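PDB 3ZBO: ALKF from Bacillus cereus, which probably acts in DNA repair or in handling branched DNA, with affinity for branched structures and kinship to the HEAT-like repeat DNA glycosylases, its exact function being unknown. Local coordinates for residues G66-M71 and Y98-Y103; V107-S112 and Q116-K121; A133-Y138 and S156-M161. All coordinates share one frame; numbering follows the deposited sequence.

How the contacts relate
The three contacts follow one another along the chain without interleaving, and each joins helices of a mainly helical array related to the HEAT-like repeat DNA glycosylases. Helix 98-110 is common to contacts 1 and 2: its start packs on helix 68-77 and its end on helix 115-124. Contact 3 carries the array onward from helix 128-144 to helix 152-165. Centres of contacts 1 and 2 lie about 16 Å apart, those of 2 and 3 about 12 Å, and those of 1 and 3 about 21 Å, on opposite sides of the chain centre. Contacts 2 and 3 meet where Y138 OH approaches D120 OD1 at 2.6 Å, a probable hydrogen bond. Together they couple helices 68-77 to 152-165.

Contact 1. Residues G66-M71 and Y98-Y103; sequences GNYDAM and YMLSDY
Y68, at the start of helix 68-77, and L100, in the first turn of helix 98-110, bring the two backbones nearest each other, with 7.5 Å between their CA atoms; no hydrogen bond crosses between the segments, and side chains make the contact. The Y68 side chain extends with CG anti to the backbone N (chi1 173°) and slides past L100 in the opposite direction. L100 CG lies in the plane of the ring, at its edge, while L100 CD2 comes in obliquely, 3.6 Å from Y68 CD1. Farther out, M99 crosses the tyrosine at about a right angle. Its CB lies 3.7 Å from Y68 CE1, and the bend at chi3 (85°) returns the terminal methyl to the phenol end, M99 CE being 3.5 Å from Y68 OH. The sulfur completes an oblique Met-aromatic contact, SD standing 4.8 Å from the centroid of the Y68 ring. L100 is gripped from a second direction by M71, also crossing at about a right angle: M71 CB meets L100 CD2 at 3.6 Å, and M71 CE meets L100 CD1 at 3.7 Å. Both leucine methyls approach the sulfur and end methyl of M71, and CD2 also meets its CB.

The start of the helix bearing Y68 and M71 is fixed by N67, the N-cap, whose OD1 accepts weak bonds from the backbone N atoms of D69 and A70. D69 points away from helix 98-110 and takes the amides of F38, G39 and V40 with its carboxylate, tying this turn to a preceding loop. Around the buried contact, Y28 of helix 22-30 and F97 each meet the Y68 ring edge-to-face. Helix 128-144 receives S101 and D102 from helix 98-110, which thus lies between it and helix 68-77.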
loop_
_atom_site.group_PDB
_atom_site.type_symbol
_atom_site.label_atom_id
_atom_site.label_comp_id
_atom_site.label_asym_id
_atom_site.label_seq_id
_atom_site.Cartn_x
_atom_site.Cartn_y
_atom_site.Cartn_z
ATOM N N GLY A 66 12.613 -10.463 -8.040
ATOM C CA GLY A 66 11.378 -10.380 -8.828
ATOM C C GLY A 66 10.348 -11.433 -8.462
ATOM O O GLY A 66 9.329 -11.511 -9.180
ATOM N N ASN A 67 10.518 -12.109 -7.339
ATOM C CA ASN A 67 9.563 -13.066 -6.812
ATOM C C ASN A 67 8.709 -12.335 -5.783
ATOM O O ASN A 67 9.198 -11.787 -4.787
ATOM C CB ASN A 67 10.330 -14.244 -6.225
ATOM C CG ASN A 67 9.425 -15.242 -5.512
ATOM O OD1 ASN A 67 8.484 -14.889 -4.791
ATOM N ND2 ASN A 67 9.719 -16.525 -5.704
ATOM N N TYR A 68 7.384 -12.224 -6.074
ATOM C CA TYR A 68 6.529 -11.438 -5.239
ATOM C C TYR A 68 6.680 -11.751 -3.736
ATOM O O TYR A 68 6.707 -10.862 -2.867
ATOM C CB TYR A 68 5.026 -11.599 -5.632
ATOM C CG TYR A 68 4.099 -10.902 -4.655
ATOM C CD1 TYR A 68 4.053 -9.505 -4.543
ATOM C CD2 TYR A 68 3.303 -11.668 -3.732
ATOM C CE1 TYR A 68 3.269 -8.874 -3.608
ATOM C CE2 TYR A 68 2.522 -11.029 -2.811
ATOM C CZ TYR A 68 2.457 -9.618 -2.720
ATOM O OH TYR A 68 1.720 -8.957 -1.807
ATOM N N ASP A 69 6.721 -13.038 -3.382
ATOM C CA ASP A 69 6.765 -13.300 -1.933
ATOM C C ASP A 69 8.068 -12.865 -1.311
ATOM O O ASP A 69 8.107 -12.362 -0.156
ATOM C CB ASP A 69 6.589 -14.797 -1.659
ATOM C CG ASP A 69 5.218 -15.292 -2.143
ATOM O OD1 ASP A 69 4.245 -15.029 -1.473
ATOM O OD2 ASP A 69 5.195 -15.899 -3.214
ATOM N N ALA A 70 9.149 -13.091 -2.061
ATOM C CA ALA A 70 10.449 -12.588 -1.561
ATOM C C ALA A 70 10.488 -11.075 -1.477
ATOM O O ALA A 70 11.099 -10.517 -0.544
ATOM C CB ALA A 70 11.594 -13.047 -2.521
ATOM N N MET A 71 9.848 -10.456 -2.457
ATOM C CA MET A 71 9.781 -8.999 -2.438
ATOM C C MET A 71 8.926 -8.438 -1.274
ATOM O O MET A 71 9.285 -7.432 -0.653
ATOM C CB MET A 71 9.224 -8.454 -3.743
ATOM C CG MET A 71 10.130 -8.729 -4.905
ATOM S SD MET A 71 9.336 -8.553 -6.524
ATOM C CE MET A 71 9.567 -6.764 -6.773
ATOM N N TYR A 98 -0.087 -3.880 -8.441
ATOM C CA TYR A 98 -0.484 -3.095 -7.268
ATOM C C TYR A 98 -0.159 -3.713 -5.912
ATOM O O TYR A 98 0.004 -2.956 -4.955
ATOM C CB TYR A 98 -1.994 -2.758 -7.342
ATOM C CG TYR A 98 -2.878 -3.942 -6.949
ATOM C CD1 TYR A 98 -3.250 -4.872 -7.959
ATOM C CD2 TYR A 98 -3.294 -4.126 -5.646
ATOM C CE1 TYR A 98 -4.059 -6.004 -7.638
ATOM C CE2 TYR A 98 -4.079 -5.241 -5.264
ATOM C CZ TYR A 98 -4.435 -6.191 -6.282
ATOM O OH TYR A 98 -5.230 -7.294 -5.896
ATOM N N MET A 99 -0.037 -5.035 -5.804
ATOM C CA MET A 99 0.211 -5.509 -4.431
ATOM C C MET A 99 1.590 -5.061 -4.065
ATOM O O MET A 99 1.857 -4.825 -2.861
ATOM C CB MET A 99 0.175 -7.023 -4.392
ATOM C CG MET A 99 -1.273 -7.532 -4.599
ATOM S SD MET A 99 -1.411 -9.356 -4.400
ATOM C CE MET A 99 -1.611 -9.389 -2.650
ATOM N N LEU A 100 2.526 -4.999 -5.008
ATOM C CA LEU A 100 3.871 -4.482 -4.724
ATOM C C LEU A 100 3.857 -2.960 -4.478
ATOM O O LEU A 100 4.485 -2.482 -3.501
ATOM C CB LEU A 100 4.868 -4.847 -5.868
ATOM C CG LEU A 100 5.191 -6.326 -5.839
ATOM C CD1 LEU A 100 5.857 -6.635 -7.165
ATOM C CD2 LEU A 100 6.213 -6.673 -4.670
ATOM N N SER A 101 3.197 -2.173 -5.370
ATOM C CA SER A 101 3.227 -0.761 -5.149
ATOM C C SER A 101 2.555 -0.387 -3.833
ATOM O O SER A 101 3.033 0.503 -3.109
ATOM C CB SER A 101 2.600 0.001 -6.325
ATOM O OG SER A 101 1.252 -0.438 -6.507
ATOM N N ASP A 102 1.422 -1.043 -3.518
ATOM C CA ASP A 102 0.503 -0.502 -2.460
ATOM C C ASP A 102 0.817 -1.196 -1.116
ATOM O O ASP A 102 0.724 -0.505 -0.087
ATOM C CB ASP A 102 -0.939 -0.789 -2.795
ATOM C CG ASP A 102 -1.416 -0.134 -4.108
ATOM O OD1 ASP A 102 -0.649 0.600 -4.761
ATOM O OD2 ASP A 102 -2.582 -0.480 -4.400
ATOM N N TYR A 103 1.152 -2.516 -1.135
ATOM C CA TYR A 103 1.259 -3.248 0.135
ATOM C C TYR A 103 2.722 -3.553 0.524
ATOM O O TYR A 103 2.998 -4.000 1.643
ATOM C CB TYR A 103 0.464 -4.554 0.051
ATOM C CG TYR A 103 -0.958 -4.399 -0.386
ATOM C CD1 TYR A 103 -1.723 -3.253 -0.074
ATOM C CD2 TYR A 103 -1.513 -5.410 -1.172
ATOM C CE1 TYR A 103 -3.096 -3.186 -0.479
ATOM C CE2 TYR A 103 -2.817 -5.294 -1.597
ATOM C CZ TYR A 103 -3.543 -4.210 -1.263
ATOM O OH TYR A 103 -4.824 -4.148 -1.776
#

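Contact 2. Residues V107-S112 and Q116-K121; sequences VTLSES and QDVADK
L109 and V118 make the main apolar contact between the end of helix 98-110 and helix 115-124. Both branches of the leucine take part, both pressing on the CB-CG1 side of the valine: L109 CD2 is 3.8 Å from V118 CG1, and L109 CD1 is 3.9 Å from V118 CB. With chi1 at 180°, L109 holds CG opposite its own N, and its two methyls reach the other helix. A119 adds a looser touch, its CB 4.4 Å from L109 CD2, and it shares with L109 the closest approach of the backbones, 8.1 Å between their CA atoms.

The hydrogen bonds run within the segments or to other parts of the chain, none between the two helices. At the close of helix 98-110, L109 O is held by two donors of S112: the backbone N at 3.0 Å, and OG at 2.8 Å, the hydroxyl lying in the carbonyl plane on a lone pair. S112 OG is itself bonded to the N of I114, just before helix 115-124. Two residues earlier, S110 OG donates to V107 O at 2.6 Å, tilted somewhat from that carbonyl's plane. R145 NH2 bonds to the carbonyl oxygens of both S110 and S112.

Charged pairs tie helix 115-124 to other parts of the chain: K121 NZ forms a salt bridge with E85 and D120 OD2 one with K154 NZ; Q116 OE1 also bonds to K154 NZ.

F88 of helix 85-94 and C137 of helix 128-144 also touch L109, adding to the apolar surroundings. The two segments therefore cohere through van der Waals contact alone, whereas the directional bonds are spent on shaping the turn and on joining this hairpin to its neighbours.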
loop_
_atom_site.group_PDB
_atom_site.type_symbol
_atom_site.label_atom_id
_atom_site.label_comp_id
_atom_site.label_asym_id
_atom_site.label_seq_id
_atom_site.Cartn_x
_atom_site.Cartn_y
_atom_site.Cartn_z
ATOM N N VAL A 107 4.108 0.664 1.967
ATOM C CA VAL A 107 4.093 0.438 3.411
ATOM C C VAL A 107 5.543 0.657 3.930
ATOM O O VAL A 107 5.677 1.328 4.984
ATOM C CB VAL A 107 3.602 -0.974 3.698
ATOM C CG1 VAL A 107 3.673 -1.247 5.214
ATOM C CG2 VAL A 107 2.185 -1.248 3.212
ATOM N N THR A 108 6.559 0.157 3.239
ATOM C CA THR A 108 7.937 0.438 3.659
ATOM C C THR A 108 8.180 1.960 3.687
ATOM O O THR A 108 8.692 2.500 4.628
ATOM C CB THR A 108 8.846 -0.231 2.707
ATOM O OG1 THR A 108 8.595 -1.652 2.763
ATOM C CG2 THR A 108 10.308 -0.032 3.125
ATOM N N LEU A 109 7.675 2.642 2.654
ATOM C CA LEU A 109 7.812 4.138 2.628
ATOM C C LEU A 109 7.141 4.824 3.806
ATOM O O LEU A 109 7.681 5.798 4.365
ATOM C CB LEU A 109 7.314 4.692 1.272
ATOM C CG LEU A 109 7.378 6.238 1.086
ATOM C CD1 LEU A 109 8.897 6.669 1.139
ATOM C CD2 LEU A 109 6.757 6.636 -0.223
ATOM N N SER A 110 5.960 4.316 4.199
ATOM C CA SER A 110 5.224 4.947 5.325
ATOM C C SER A 110 5.995 4.824 6.633
ATOM O O SER A 110 5.621 5.542 7.576
ATOM C CB SER A 110 3.780 4.302 5.430
ATOM O OG SER A 110 3.905 3.013 5.983
ATOM N N GLU A 111 7.011 3.964 6.662
ATOM C CA GLU A 111 7.798 3.734 7.894
ATOM C C GLU A 111 9.124 4.482 7.829
ATOM O O GLU A 111 9.942 4.344 8.755
ATOM C CB GLU A 111 8.031 2.240 8.079
ATOM C CG GLU A 111 6.736 1.444 8.496
ATOM C CD GLU A 111 6.169 1.915 9.832
ATOM O OE1 GLU A 111 6.976 2.223 10.743
ATOM O OE2 GLU A 111 4.928 1.986 9.979
ATOM N N SER A 112 9.337 5.236 6.749
ATOM C CA SER A 112 10.558 5.991 6.597
ATOM C C SER A 112 10.384 7.383 7.189
ATOM O O SER A 112 9.309 7.781 7.613
ATOM C CB SER A 112 10.856 6.099 5.094
ATOM O OG SER A 112 10.078 7.135 4.577
ATOM N N GLN A 116 6.139 11.654 3.163
ATOM C CA GLN A 116 5.307 12.568 2.421
ATOM C C GLN A 116 6.044 13.182 1.227
ATOM O O GLN A 116 5.441 13.358 0.162
ATOM C CB GLN A 116 4.741 13.725 3.314
ATOM C CG GLN A 116 3.735 13.219 4.359
ATOM C CD GLN A 116 3.107 14.370 5.113
ATOM O OE1 GLN A 116 2.631 15.375 4.517
ATOM N NE2 GLN A 116 3.004 14.124 6.450
ATOM N N ASP A 117 7.341 13.470 1.373
ATOM C CA ASP A 117 8.038 14.103 0.241
ATOM C C ASP A 117 8.058 13.163 -0.976
ATOM O O ASP A 117 7.779 13.551 -2.119
ATOM C CB ASP A 117 9.438 14.411 0.670
ATOM C CG ASP A 117 9.493 15.640 1.585
ATOM O OD1 ASP A 117 8.479 16.426 1.632
ATOM O OD2 ASP A 117 10.542 15.801 2.236
ATOM N N VAL A 118 8.382 11.864 -0.743
ATOM C CA VAL A 118 8.461 10.901 -1.809
ATOM C C VAL A 118 7.037 10.577 -2.334
ATOM O O VAL A 118 6.801 10.592 -3.547
ATOM C CB VAL A 118 9.122 9.632 -1.357
ATOM C CG1 VAL A 118 9.096 8.586 -2.518
ATOM C CG2 VAL A 118 10.577 9.926 -0.958
ATOM N N ALA A 119 6.096 10.379 -1.432
ATOM C CA ALA A 119 4.719 10.096 -1.919
ATOM C C ALA A 119 4.143 11.212 -2.741
ATOM O O ALA A 119 3.451 10.995 -3.723
ATOM C CB ALA A 119 3.791 9.833 -0.693
ATOM N N ASP A 120 4.404 12.445 -2.330
ATOM C CA ASP A 120 3.962 13.603 -3.154
ATOM C C ASP A 120 4.534 13.618 -4.581
ATOM O O ASP A 120 3.792 13.864 -5.590
ATOM C CB ASP A 120 4.287 14.932 -2.489
ATOM C CG ASP A 120 3.529 15.165 -1.189
ATOM O OD1 ASP A 120 2.443 14.527 -0.961
ATOM O OD2 ASP A 120 3.952 16.076 -0.448
ATOM N N LYS A 121 5.833 13.297 -4.693
ATOM C CA LYS A 121 6.420 13.199 -5.997
ATOM C C LYS A 121 5.766 12.111 -6.785
ATOM O O LYS A 121 5.486 12.219 -7.994
ATOM C CB LYS A 121 7.932 12.940 -5.909
ATOM C CG LYS A 121 8.645 14.191 -5.429
ATOM C CD LYS A 121 10.162 13.876 -5.441
ATOM C CE LYS A 121 10.891 14.999 -4.697
ATOM N NZ LYS A 121 12.374 14.859 -5.141
#

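Contact 3. Residues A133-Y138 and S156-M161; sequences AGWSCY and SDMLEM
The phenol ring of Y138 carries the methyl of M158 over the centre of one face, with M158 CE 3.7 Å from the ring centroid and 10° off the normal, a CH-pi contact. M158 SD stands over the same face, 4.4 Å from that centroid, making it a Met-aromatic contact as well. The indole of W135 is met differently, at its edge: M158 O lies near the ring plane, 3.7 Å from W135 CH2. The bend of M158 at chi3 (76°) sets the one methyl between the two aromatics, for M158 CE also touches W135 CZ3 at 3.7 Å. These long side chains span helix segments whose axes come no closer than 13.3 Å and run at 134° to each other.

F180 of helix 171-187 extends the aromatic cluster, packing edge-to-face on W135 and touching M158, while L159 touches I198 of helix 192-202. Elsewhere on helix 128-144, S136 touches A106 of helix 98-110, and Y138 rests on A119 of helix 115-124, so the contact joins the middle of the helical array to its later helices.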
loop_
_atom_site.group_PDB
_atom_site.type_symbol
_atom_site.label_atom_id
_atom_site.label_comp_id
_atom_site.label_asym_id
_atom_site.label_seq_id
_atom_site.Cartn_x
_atom_site.Cartn_y
_atom_site.Cartn_z
ATOM N N ALA A 133 1.049 3.962 -5.365
ATOM C CA ALA A 133 1.891 3.838 -4.164
ATOM C C ALA A 133 1.864 5.135 -3.360
ATOM O O ALA A 133 1.824 5.053 -2.115
ATOM C CB ALA A 133 3.353 3.509 -4.545
ATOM N N GLY A 134 1.843 6.313 -4.035
ATOM C CA GLY A 134 1.898 7.530 -3.267
ATOM C C GLY A 134 0.570 7.725 -2.497
ATOM O O GLY A 134 0.644 8.076 -1.306
ATOM N N TRP A 135 -0.596 7.497 -3.127
ATOM C CA TRP A 135 -1.930 7.587 -2.395
ATOM C C TRP A 135 -1.957 6.543 -1.328
ATOM O O TRP A 135 -2.421 6.845 -0.204
ATOM C CB TRP A 135 -3.060 7.405 -3.389
ATOM C CG TRP A 135 -3.199 8.611 -4.321
ATOM C CD1 TRP A 135 -2.898 8.708 -5.645
ATOM C CD2 TRP A 135 -3.798 9.887 -3.951
ATOM N NE1 TRP A 135 -3.195 9.981 -6.114
ATOM C CE2 TRP A 135 -3.770 10.703 -5.096
ATOM C CE3 TRP A 135 -4.362 10.392 -2.751
ATOM C CZ2 TRP A 135 -4.279 12.020 -5.120
ATOM C CZ3 TRP A 135 -4.865 11.674 -2.739
ATOM C CH2 TRP A 135 -4.839 12.513 -3.906
ATOM N N SER A 136 -1.468 5.312 -1.632
ATOM C CA SER A 136 -1.491 4.251 -0.611
ATOM C C SER A 136 -0.637 4.663 0.622
ATOM O O SER A 136 -1.080 4.438 1.736
ATOM C CB SER A 136 -0.964 2.930 -1.164
ATOM O OG SER A 136 -1.848 2.441 -2.237
ATOM N N CYS A 137 0.532 5.220 0.355
ATOM C CA CYS A 137 1.396 5.612 1.489
ATOM C C CYS A 137 0.658 6.587 2.349
ATOM O O CYS A 137 0.767 6.421 3.598
ATOM C CB CYS A 137 2.610 6.242 0.851
ATOM S SG CYS A 137 3.819 6.771 2.140
ATOM N N TYR A 138 -0.071 7.544 1.783
ATOM C CA TYR A 138 -0.833 8.446 2.659
ATOM C C TYR A 138 -1.836 7.683 3.519
ATOM O O TYR A 138 -2.074 8.042 4.682
ATOM C CB TYR A 138 -1.542 9.597 1.949
ATOM C CG TYR A 138 -0.634 10.783 1.793
ATOM C CD1 TYR A 138 0.223 10.900 0.688
ATOM C CD2 TYR A 138 -0.583 11.743 2.818
ATOM C CE1 TYR A 138 1.073 12.011 0.612
ATOM C CE2 TYR A 138 0.267 12.884 2.677
ATOM C CZ TYR A 138 1.057 12.961 1.618
ATOM O OH TYR A 138 1.873 14.076 1.552
ATOM N N SER A 156 -6.947 18.600 2.639
ATOM C CA SER A 156 -8.136 19.056 1.994
ATOM C C SER A 156 -7.975 19.199 0.478
ATOM O O SER A 156 -8.876 18.816 -0.295
ATOM C CB SER A 156 -8.500 20.402 2.688
ATOM O OG SER A 156 -9.679 20.925 2.126
ATOM N N ASP A 157 -6.823 19.743 0.068
ATOM C CA ASP A 157 -6.571 19.929 -1.361
ATOM C C ASP A 157 -6.458 18.537 -2.051
ATOM O O ASP A 157 -6.929 18.366 -3.201
ATOM C CB ASP A 157 -5.274 20.716 -1.557
ATOM C CG ASP A 157 -5.396 22.185 -1.240
ATOM O OD1 ASP A 157 -6.499 22.680 -1.116
ATOM O OD2 ASP A 157 -4.294 22.802 -1.205
ATOM N N MET A 158 -5.869 17.570 -1.347
ATOM C CA MET A 158 -5.834 16.202 -1.840
ATOM C C MET A 158 -7.229 15.605 -1.981
ATOM O O MET A 158 -7.504 14.903 -3.009
ATOM C CB MET A 158 -4.958 15.337 -0.925
ATOM C CG MET A 158 -3.474 15.712 -1.053
ATOM S SD MET A 158 -2.487 14.933 0.169
ATOM C CE MET A 158 -2.401 13.253 -0.478
ATOM N N LEU A 159 -8.136 15.870 -1.041
ATOM C CA LEU A 159 -9.505 15.352 -1.211
ATOM C C LEU A 159 -10.157 15.937 -2.471
ATOM O O LEU A 159 -10.905 15.260 -3.186
ATOM C CB LEU A 159 -10.392 15.746 -0.011
ATOM C CG LEU A 159 -10.076 14.985 1.264
ATOM C CD1 LEU A 159 -10.843 15.606 2.475
ATOM C CD2 LEU A 159 -10.485 13.529 1.126
ATOM N N GLU A 160 -9.914 17.280 -2.676
ATOM C CA GLU A 160 -10.478 17.905 -3.876
ATOM C C GLU A 160 -9.904 17.342 -5.169
ATOM O O GLU A 160 -10.660 17.133 -6.123
ATOM C CB GLU A 160 -10.214 19.405 -3.835
ATOM C CG GLU A 160 -11.041 20.151 -2.840
ATOM C CD GLU A 160 -12.520 20.091 -3.094
ATOM O OE1 GLU A 160 -12.958 20.139 -4.270
ATOM O OE2 GLU A 160 -13.320 20.011 -2.142
ATOM N N MET A 161 -8.618 16.970 -5.147
ATOM C CA MET A 161 -7.996 16.341 -6.291
ATOM C C MET A 161 -8.639 14.973 -6.557
ATOM O O MET A 161 -8.946 14.624 -7.697
ATOM C CB MET A 161 -6.507 16.248 -6.077
ATOM C CG MET A 161 -5.814 15.632 -7.227
ATOM S SD MET A 161 -5.873 16.636 -8.704
ATOM C CE MET A 161 -5.378 18.225 -8.050
#